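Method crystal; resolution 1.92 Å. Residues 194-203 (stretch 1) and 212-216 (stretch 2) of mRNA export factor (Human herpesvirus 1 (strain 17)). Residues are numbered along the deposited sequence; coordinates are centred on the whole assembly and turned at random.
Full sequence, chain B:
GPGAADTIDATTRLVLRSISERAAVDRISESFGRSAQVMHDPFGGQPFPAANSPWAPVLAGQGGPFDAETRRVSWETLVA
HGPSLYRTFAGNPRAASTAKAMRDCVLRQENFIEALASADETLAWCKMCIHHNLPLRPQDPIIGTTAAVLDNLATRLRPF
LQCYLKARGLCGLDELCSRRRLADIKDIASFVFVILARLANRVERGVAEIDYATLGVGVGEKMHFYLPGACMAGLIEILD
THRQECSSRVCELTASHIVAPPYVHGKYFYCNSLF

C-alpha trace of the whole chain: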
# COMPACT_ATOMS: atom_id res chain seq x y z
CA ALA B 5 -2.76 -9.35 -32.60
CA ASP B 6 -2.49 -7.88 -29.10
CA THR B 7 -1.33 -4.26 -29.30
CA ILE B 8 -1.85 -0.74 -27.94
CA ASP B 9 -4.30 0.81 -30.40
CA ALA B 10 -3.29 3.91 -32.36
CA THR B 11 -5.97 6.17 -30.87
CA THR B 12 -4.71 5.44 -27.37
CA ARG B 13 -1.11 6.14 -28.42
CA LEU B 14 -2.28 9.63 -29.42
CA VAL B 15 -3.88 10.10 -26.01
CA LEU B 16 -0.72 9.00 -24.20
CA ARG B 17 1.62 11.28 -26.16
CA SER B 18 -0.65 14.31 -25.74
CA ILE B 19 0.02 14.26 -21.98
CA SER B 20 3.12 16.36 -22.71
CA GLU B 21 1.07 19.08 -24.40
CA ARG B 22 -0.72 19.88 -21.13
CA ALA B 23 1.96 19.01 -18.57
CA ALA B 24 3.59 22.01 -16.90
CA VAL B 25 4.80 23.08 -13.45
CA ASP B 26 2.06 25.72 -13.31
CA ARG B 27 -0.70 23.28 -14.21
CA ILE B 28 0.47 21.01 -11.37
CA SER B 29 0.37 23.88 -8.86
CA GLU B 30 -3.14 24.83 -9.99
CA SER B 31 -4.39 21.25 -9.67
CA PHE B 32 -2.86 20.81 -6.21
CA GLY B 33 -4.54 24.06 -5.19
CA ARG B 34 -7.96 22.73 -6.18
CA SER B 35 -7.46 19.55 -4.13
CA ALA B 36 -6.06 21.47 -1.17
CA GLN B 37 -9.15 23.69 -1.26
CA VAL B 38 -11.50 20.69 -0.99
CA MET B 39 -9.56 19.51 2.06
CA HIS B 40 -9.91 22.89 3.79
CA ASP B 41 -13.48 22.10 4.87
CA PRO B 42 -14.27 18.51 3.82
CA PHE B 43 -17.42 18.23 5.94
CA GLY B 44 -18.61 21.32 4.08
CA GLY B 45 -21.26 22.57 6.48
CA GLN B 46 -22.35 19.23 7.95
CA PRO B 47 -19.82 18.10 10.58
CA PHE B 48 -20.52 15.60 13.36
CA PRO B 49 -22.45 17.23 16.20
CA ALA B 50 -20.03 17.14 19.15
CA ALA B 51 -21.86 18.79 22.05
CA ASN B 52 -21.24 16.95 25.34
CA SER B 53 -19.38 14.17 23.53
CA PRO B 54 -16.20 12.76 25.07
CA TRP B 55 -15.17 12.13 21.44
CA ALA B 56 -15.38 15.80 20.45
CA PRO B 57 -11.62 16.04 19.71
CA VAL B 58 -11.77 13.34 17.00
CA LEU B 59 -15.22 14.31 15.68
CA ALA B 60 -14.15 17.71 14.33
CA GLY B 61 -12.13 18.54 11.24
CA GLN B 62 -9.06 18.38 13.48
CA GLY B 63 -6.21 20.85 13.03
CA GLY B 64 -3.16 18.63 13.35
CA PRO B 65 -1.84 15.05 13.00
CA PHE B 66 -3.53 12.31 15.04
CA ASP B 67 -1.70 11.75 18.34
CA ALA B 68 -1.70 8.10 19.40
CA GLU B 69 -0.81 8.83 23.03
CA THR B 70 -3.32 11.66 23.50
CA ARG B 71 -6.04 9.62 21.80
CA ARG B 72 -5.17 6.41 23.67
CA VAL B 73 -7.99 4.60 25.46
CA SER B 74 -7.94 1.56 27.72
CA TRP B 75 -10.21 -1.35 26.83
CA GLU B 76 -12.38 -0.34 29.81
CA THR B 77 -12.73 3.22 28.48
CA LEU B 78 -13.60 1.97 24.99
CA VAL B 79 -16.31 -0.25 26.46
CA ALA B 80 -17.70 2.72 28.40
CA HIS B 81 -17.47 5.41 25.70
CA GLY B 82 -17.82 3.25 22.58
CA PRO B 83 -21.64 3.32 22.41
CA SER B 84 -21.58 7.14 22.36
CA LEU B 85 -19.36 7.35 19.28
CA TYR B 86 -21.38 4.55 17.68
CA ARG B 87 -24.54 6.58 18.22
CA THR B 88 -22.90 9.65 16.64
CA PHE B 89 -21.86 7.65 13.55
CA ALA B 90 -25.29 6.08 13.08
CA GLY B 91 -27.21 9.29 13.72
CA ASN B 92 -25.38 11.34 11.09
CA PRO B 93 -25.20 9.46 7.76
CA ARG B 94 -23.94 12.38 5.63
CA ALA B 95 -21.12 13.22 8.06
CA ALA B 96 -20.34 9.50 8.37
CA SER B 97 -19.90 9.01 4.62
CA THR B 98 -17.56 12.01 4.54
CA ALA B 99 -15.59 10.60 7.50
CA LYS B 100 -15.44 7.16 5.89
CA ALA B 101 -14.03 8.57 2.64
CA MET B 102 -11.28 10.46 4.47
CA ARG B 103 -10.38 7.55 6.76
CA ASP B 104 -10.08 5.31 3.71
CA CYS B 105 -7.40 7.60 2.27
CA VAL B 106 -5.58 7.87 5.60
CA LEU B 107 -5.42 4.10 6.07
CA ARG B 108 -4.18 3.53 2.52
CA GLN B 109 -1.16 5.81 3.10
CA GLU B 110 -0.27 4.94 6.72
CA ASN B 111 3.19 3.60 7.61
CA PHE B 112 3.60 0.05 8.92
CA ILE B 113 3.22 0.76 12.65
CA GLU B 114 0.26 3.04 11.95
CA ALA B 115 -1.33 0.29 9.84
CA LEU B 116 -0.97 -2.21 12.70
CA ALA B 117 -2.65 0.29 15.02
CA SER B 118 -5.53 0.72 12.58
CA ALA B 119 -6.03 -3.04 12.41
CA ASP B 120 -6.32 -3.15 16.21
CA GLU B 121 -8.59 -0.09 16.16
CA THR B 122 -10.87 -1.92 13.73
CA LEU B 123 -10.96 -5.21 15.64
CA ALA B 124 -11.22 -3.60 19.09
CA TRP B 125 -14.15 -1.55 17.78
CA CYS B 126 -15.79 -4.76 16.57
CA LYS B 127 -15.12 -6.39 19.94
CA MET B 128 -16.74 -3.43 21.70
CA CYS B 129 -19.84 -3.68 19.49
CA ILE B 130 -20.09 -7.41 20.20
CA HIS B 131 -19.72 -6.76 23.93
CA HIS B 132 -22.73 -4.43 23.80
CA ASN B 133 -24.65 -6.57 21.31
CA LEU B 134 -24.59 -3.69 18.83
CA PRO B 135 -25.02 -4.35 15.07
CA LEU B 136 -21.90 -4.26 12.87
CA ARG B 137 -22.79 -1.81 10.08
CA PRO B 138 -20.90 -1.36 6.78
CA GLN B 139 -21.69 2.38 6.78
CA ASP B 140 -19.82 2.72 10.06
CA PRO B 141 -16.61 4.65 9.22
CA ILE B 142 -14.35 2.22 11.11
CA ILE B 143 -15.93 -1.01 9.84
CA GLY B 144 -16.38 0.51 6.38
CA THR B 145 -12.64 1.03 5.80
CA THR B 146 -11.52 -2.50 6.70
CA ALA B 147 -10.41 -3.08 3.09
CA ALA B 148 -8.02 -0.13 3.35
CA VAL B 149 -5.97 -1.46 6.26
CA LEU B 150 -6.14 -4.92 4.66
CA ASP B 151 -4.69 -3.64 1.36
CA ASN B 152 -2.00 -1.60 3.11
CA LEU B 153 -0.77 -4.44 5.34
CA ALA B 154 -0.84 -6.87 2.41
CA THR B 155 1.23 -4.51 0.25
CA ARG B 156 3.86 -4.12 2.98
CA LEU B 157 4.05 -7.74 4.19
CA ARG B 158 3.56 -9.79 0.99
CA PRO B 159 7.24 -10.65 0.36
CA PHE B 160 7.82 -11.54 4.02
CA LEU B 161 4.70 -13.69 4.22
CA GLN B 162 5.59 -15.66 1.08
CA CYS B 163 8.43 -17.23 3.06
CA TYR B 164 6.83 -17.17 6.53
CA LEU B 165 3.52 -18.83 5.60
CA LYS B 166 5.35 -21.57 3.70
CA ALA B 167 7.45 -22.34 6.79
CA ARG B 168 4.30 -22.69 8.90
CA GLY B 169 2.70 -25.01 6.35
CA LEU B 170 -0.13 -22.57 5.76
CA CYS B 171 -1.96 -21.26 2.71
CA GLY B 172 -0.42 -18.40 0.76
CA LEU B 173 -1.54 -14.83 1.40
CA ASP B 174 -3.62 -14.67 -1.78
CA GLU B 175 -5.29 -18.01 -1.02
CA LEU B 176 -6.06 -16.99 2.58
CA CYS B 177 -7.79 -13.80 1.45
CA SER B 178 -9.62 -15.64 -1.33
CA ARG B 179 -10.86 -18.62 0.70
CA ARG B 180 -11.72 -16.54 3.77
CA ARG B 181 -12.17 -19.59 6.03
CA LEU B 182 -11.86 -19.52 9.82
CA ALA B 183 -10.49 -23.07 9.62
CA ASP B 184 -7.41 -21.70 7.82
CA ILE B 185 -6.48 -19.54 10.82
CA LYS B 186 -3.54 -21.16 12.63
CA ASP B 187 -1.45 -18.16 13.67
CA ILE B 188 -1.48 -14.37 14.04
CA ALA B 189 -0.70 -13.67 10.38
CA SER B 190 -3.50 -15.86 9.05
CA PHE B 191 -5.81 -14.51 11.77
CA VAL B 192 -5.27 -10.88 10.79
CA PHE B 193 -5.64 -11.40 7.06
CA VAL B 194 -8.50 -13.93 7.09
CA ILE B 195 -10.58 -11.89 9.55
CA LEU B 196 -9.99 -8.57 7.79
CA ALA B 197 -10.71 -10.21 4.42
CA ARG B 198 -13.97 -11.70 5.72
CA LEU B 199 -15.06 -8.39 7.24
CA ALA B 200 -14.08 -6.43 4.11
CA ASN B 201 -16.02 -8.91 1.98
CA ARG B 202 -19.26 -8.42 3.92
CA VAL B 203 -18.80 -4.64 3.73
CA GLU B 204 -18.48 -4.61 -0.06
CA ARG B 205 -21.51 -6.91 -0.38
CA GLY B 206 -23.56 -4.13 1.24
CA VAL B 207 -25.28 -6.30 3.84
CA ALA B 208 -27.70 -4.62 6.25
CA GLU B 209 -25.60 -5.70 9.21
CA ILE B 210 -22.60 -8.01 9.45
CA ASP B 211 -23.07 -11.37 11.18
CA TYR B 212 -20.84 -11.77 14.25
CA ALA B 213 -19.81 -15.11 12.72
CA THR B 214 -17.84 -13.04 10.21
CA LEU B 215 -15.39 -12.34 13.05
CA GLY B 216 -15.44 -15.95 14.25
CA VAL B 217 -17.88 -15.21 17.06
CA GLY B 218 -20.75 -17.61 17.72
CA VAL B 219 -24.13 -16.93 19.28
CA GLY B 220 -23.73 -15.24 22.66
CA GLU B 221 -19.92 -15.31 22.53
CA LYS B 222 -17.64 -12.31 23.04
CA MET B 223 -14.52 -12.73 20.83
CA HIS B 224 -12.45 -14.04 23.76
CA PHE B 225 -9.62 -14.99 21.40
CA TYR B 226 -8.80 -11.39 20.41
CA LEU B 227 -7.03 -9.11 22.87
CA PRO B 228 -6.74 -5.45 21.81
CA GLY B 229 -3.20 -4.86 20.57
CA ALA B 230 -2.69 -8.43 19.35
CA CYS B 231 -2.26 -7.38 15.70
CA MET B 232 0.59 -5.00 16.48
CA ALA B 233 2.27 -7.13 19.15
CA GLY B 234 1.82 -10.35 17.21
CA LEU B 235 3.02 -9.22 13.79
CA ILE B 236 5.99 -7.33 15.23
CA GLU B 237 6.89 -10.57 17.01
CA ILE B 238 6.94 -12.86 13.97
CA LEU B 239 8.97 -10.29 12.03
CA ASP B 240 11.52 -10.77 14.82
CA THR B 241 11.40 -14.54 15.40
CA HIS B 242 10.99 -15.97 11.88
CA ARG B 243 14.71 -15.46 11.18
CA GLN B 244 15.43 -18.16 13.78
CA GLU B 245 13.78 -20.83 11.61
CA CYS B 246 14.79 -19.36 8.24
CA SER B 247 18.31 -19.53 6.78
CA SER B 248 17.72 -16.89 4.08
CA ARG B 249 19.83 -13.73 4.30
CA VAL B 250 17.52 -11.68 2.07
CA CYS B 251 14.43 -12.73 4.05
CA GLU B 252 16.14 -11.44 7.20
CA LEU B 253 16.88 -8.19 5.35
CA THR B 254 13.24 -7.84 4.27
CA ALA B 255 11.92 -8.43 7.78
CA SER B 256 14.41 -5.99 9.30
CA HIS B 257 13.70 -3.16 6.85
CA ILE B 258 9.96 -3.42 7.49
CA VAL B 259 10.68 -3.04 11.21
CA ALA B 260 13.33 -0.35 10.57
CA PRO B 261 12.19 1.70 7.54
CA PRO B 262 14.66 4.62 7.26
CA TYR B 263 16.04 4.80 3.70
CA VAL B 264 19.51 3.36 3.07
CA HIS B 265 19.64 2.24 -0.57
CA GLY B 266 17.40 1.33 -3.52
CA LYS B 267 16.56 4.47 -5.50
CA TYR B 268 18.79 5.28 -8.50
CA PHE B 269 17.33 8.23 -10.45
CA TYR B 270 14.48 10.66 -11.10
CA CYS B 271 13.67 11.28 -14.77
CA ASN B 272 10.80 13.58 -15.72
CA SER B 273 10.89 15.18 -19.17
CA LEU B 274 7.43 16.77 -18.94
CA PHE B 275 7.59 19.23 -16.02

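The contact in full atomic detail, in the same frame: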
# COMPACT_ATOMS: atom_id res chain seq x y z
N VAL B 194 -7.23 -13.24 7.33
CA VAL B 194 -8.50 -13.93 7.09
C VAL B 194 -9.66 -13.12 7.67
O VAL B 194 -10.70 -12.95 7.03
CB VAL B 194 -8.47 -15.36 7.67
CG1 VAL B 194 -9.86 -16.00 7.62
CG2 VAL B 194 -7.48 -16.22 6.90
N ILE B 195 -9.50 -12.63 8.90
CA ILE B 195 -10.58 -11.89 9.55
C ILE B 195 -10.86 -10.58 8.81
O ILE B 195 -12.01 -10.26 8.52
CB ILE B 195 -10.27 -11.65 11.04
CG1 ILE B 195 -10.22 -12.97 11.80
CG2 ILE B 195 -11.31 -10.72 11.67
CD1 ILE B 195 -11.52 -13.78 11.76
N LEU B 196 -9.81 -9.83 8.51
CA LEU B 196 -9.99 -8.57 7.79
C LEU B 196 -10.60 -8.82 6.41
O LEU B 196 -11.43 -8.04 5.95
CB LEU B 196 -8.66 -7.83 7.65
CG LEU B 196 -8.02 -7.25 8.92
CD1 LEU B 196 -6.79 -6.45 8.56
CD2 LEU B 196 -9.00 -6.39 9.71
N ALA B 197 -10.18 -9.90 5.74
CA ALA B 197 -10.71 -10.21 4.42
C ALA B 197 -12.20 -10.56 4.50
O ALA B 197 -12.99 -10.15 3.65
CB ALA B 197 -9.94 -11.36 3.79
N ARG B 198 -12.57 -11.32 5.52
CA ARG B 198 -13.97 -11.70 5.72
C ARG B 198 -14.81 -10.45 5.98
O ARG B 198 -15.85 -10.26 5.37
CB ARG B 198 -14.11 -12.69 6.88
CG ARG B 198 -13.67 -14.10 6.53
CD ARG B 198 -13.56 -14.98 7.77
NE ARG B 198 -14.83 -15.19 8.46
CZ ARG B 198 -15.69 -16.17 8.19
NH1 ARG B 198 -15.44 -17.05 7.23
NH2 ARG B 198 -16.82 -16.27 8.88
N LEU B 199 -14.34 -9.60 6.89
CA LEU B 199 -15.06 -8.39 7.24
C LEU B 199 -15.18 -7.47 6.02
O LEU B 199 -16.25 -6.95 5.73
CB LEU B 199 -14.38 -7.67 8.40
CG LEU B 199 -15.09 -6.45 8.99
CD1 LEU B 199 -16.49 -6.82 9.48
CD2 LEU B 199 -14.28 -5.87 10.14
N ALA B 200 -14.07 -7.28 5.30
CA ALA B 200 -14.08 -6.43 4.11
C ALA B 200 -15.06 -6.96 3.07
O ALA B 200 -15.74 -6.19 2.39
CB ALA B 200 -12.68 -6.32 3.52
N ASN B 201 -15.13 -8.28 2.95
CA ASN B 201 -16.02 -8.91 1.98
C ASN B 201 -17.48 -8.59 2.27
O ASN B 201 -18.24 -8.24 1.37
CB ASN B 201 -15.82 -10.43 1.96
CG ASN B 201 -16.81 -11.14 1.06
OD1 ASN B 201 -17.81 -11.69 1.53
ND2 ASN B 201 -16.54 -11.12 -0.24
N ARG B 202 -17.88 -8.70 3.54
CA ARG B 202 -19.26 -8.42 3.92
C ARG B 202 -19.59 -6.94 3.70
O ARG B 202 -20.71 -6.60 3.31
CB ARG B 202 -19.52 -8.79 5.38
CG ARG B 202 -19.15 -10.21 5.76
CD ARG B 202 -19.94 -11.25 4.99
NE ARG B 202 -19.68 -12.59 5.49
CZ ARG B 202 -18.58 -13.30 5.20
NH1 ARG B 202 -17.65 -12.79 4.41
NH2 ARG B 202 -18.43 -14.51 5.71
N VAL B 203 -18.61 -6.07 3.94
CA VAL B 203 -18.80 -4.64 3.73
C VAL B 203 -19.12 -4.37 2.26
O VAL B 203 -20.09 -3.67 1.95
CB VAL B 203 -17.56 -3.84 4.18
CG1 VAL B 203 -17.64 -2.39 3.69
CG2 VAL B 203 -17.44 -3.87 5.70
N TYR B 212 -21.98 -11.63 13.35
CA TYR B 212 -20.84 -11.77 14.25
C TYR B 212 -19.95 -12.95 13.85
O TYR B 212 -18.76 -12.98 14.15
CB TYR B 212 -21.30 -11.96 15.70
CG TYR B 212 -21.85 -10.72 16.40
CD1 TYR B 212 -21.96 -9.50 15.74
CD2 TYR B 212 -22.26 -10.79 17.72
CE1 TYR B 212 -22.47 -8.38 16.39
CE2 TYR B 212 -22.77 -9.68 18.38
CZ TYR B 212 -22.87 -8.48 17.71
OH TYR B 212 -23.37 -7.38 18.37
N ALA B 213 -20.55 -13.93 13.17
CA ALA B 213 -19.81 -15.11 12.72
C ALA B 213 -18.69 -14.72 11.75
O ALA B 213 -17.71 -15.45 11.59
CB ALA B 213 -20.76 -16.11 12.07
N THR B 214 -18.86 -13.58 11.10
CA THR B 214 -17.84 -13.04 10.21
C THR B 214 -16.51 -12.89 10.95
O THR B 214 -15.44 -13.12 10.37
CB THR B 214 -18.26 -11.67 9.64
OG1 THR B 214 -19.54 -11.78 8.99
CG2 THR B 214 -17.23 -11.15 8.64
N LEU B 215 -16.58 -12.52 12.22
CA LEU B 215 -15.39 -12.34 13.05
C LEU B 215 -15.06 -13.58 13.87
O LEU B 215 -14.22 -13.53 14.77
CB LEU B 215 -15.57 -11.14 13.99
CG LEU B 215 -15.59 -9.72 13.42
CD1 LEU B 215 -14.42 -9.46 12.48
CD2 LEU B 215 -16.91 -9.41 12.73
N GLY B 216 -15.71 -14.70 13.56
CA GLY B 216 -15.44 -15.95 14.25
C GLY B 216 -16.13 -16.06 15.59
O GLY B 216 -15.72 -16.86 16.44

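Which part of the helix meets the short segment first? Stretch 1 is helical throughout, and the residues that touch stretch 2 are Ile 195, Arg 198, Leu 199 and Arg 202, in steps of three, one and three along the sequence, which put them along one side of the helix. Ile 195 opens the series. Its CA-to-CB bond points sideways, but the end of the side chain comes nearer, CD1 of Ile 195 lying 4.2 Å from the carbonyl O of Thr 214, while CG2 of Ile 195 packs 3.5 Å from CD1 of Leu 215. Leu 215 behaves similarly, since its CA-to-CB bond points away while its chi angles, m and m, bring the branched end back to the helix.

How does a buried arginine find partners here? The CA-to-CB bond of Arg 198 points toward stretch 2, and the guanidinium offers its edge to two consecutive backbone carbonyls. Its NE donates a hydrogen bond to Thr 214 O at 2.9 Å, with an almost straight N-H...O angle of 171°, and its NH2 donates a second to Ala 213 O at 3.0 Å, more bent at 143°. Both acceptors lie near the guanidinium plane, where its N-H groups point. Ala 213 O also accepts the backbone N of Gly 216 at 2.9 Å, so this one carbonyl serves the turn and the arginine together. NH1 of Arg 198 is hydrogen-bonded elsewhere in the structure.

What fills the space beside these polar bonds? The methyl group of Thr 214 does much of it, and this residue has the largest area covered in the contact. Its CG2 sits 3.9 Å from CB of Arg 198 and 3.7 Å from the backbone N of Leu 199. CG2 is a methyl carbon, so this approach is packing; N of Leu 199 is hydrogen-bonded to Ile 195 O within the helix. Leu 199 adds an apolar contact of its own, CD1 to CD2 of Leu 215 at 4.2 Å, so Leu 215 meets both Ile 195 and Leu 199, one helical turn apart.

What does Arg 202 add? Its CA-to-CB bond also points toward stretch 2, and its closest approach is to a methyl group: CG of Arg 202 lies 3.6 Å from CG2 of Thr 214, and the same methyl lies over one face of the guanidinium. No hydrogen bond joins Arg 202 to stretch 2, whereas Arg 198 has two carbonyl oxygens at its guanidinium edge.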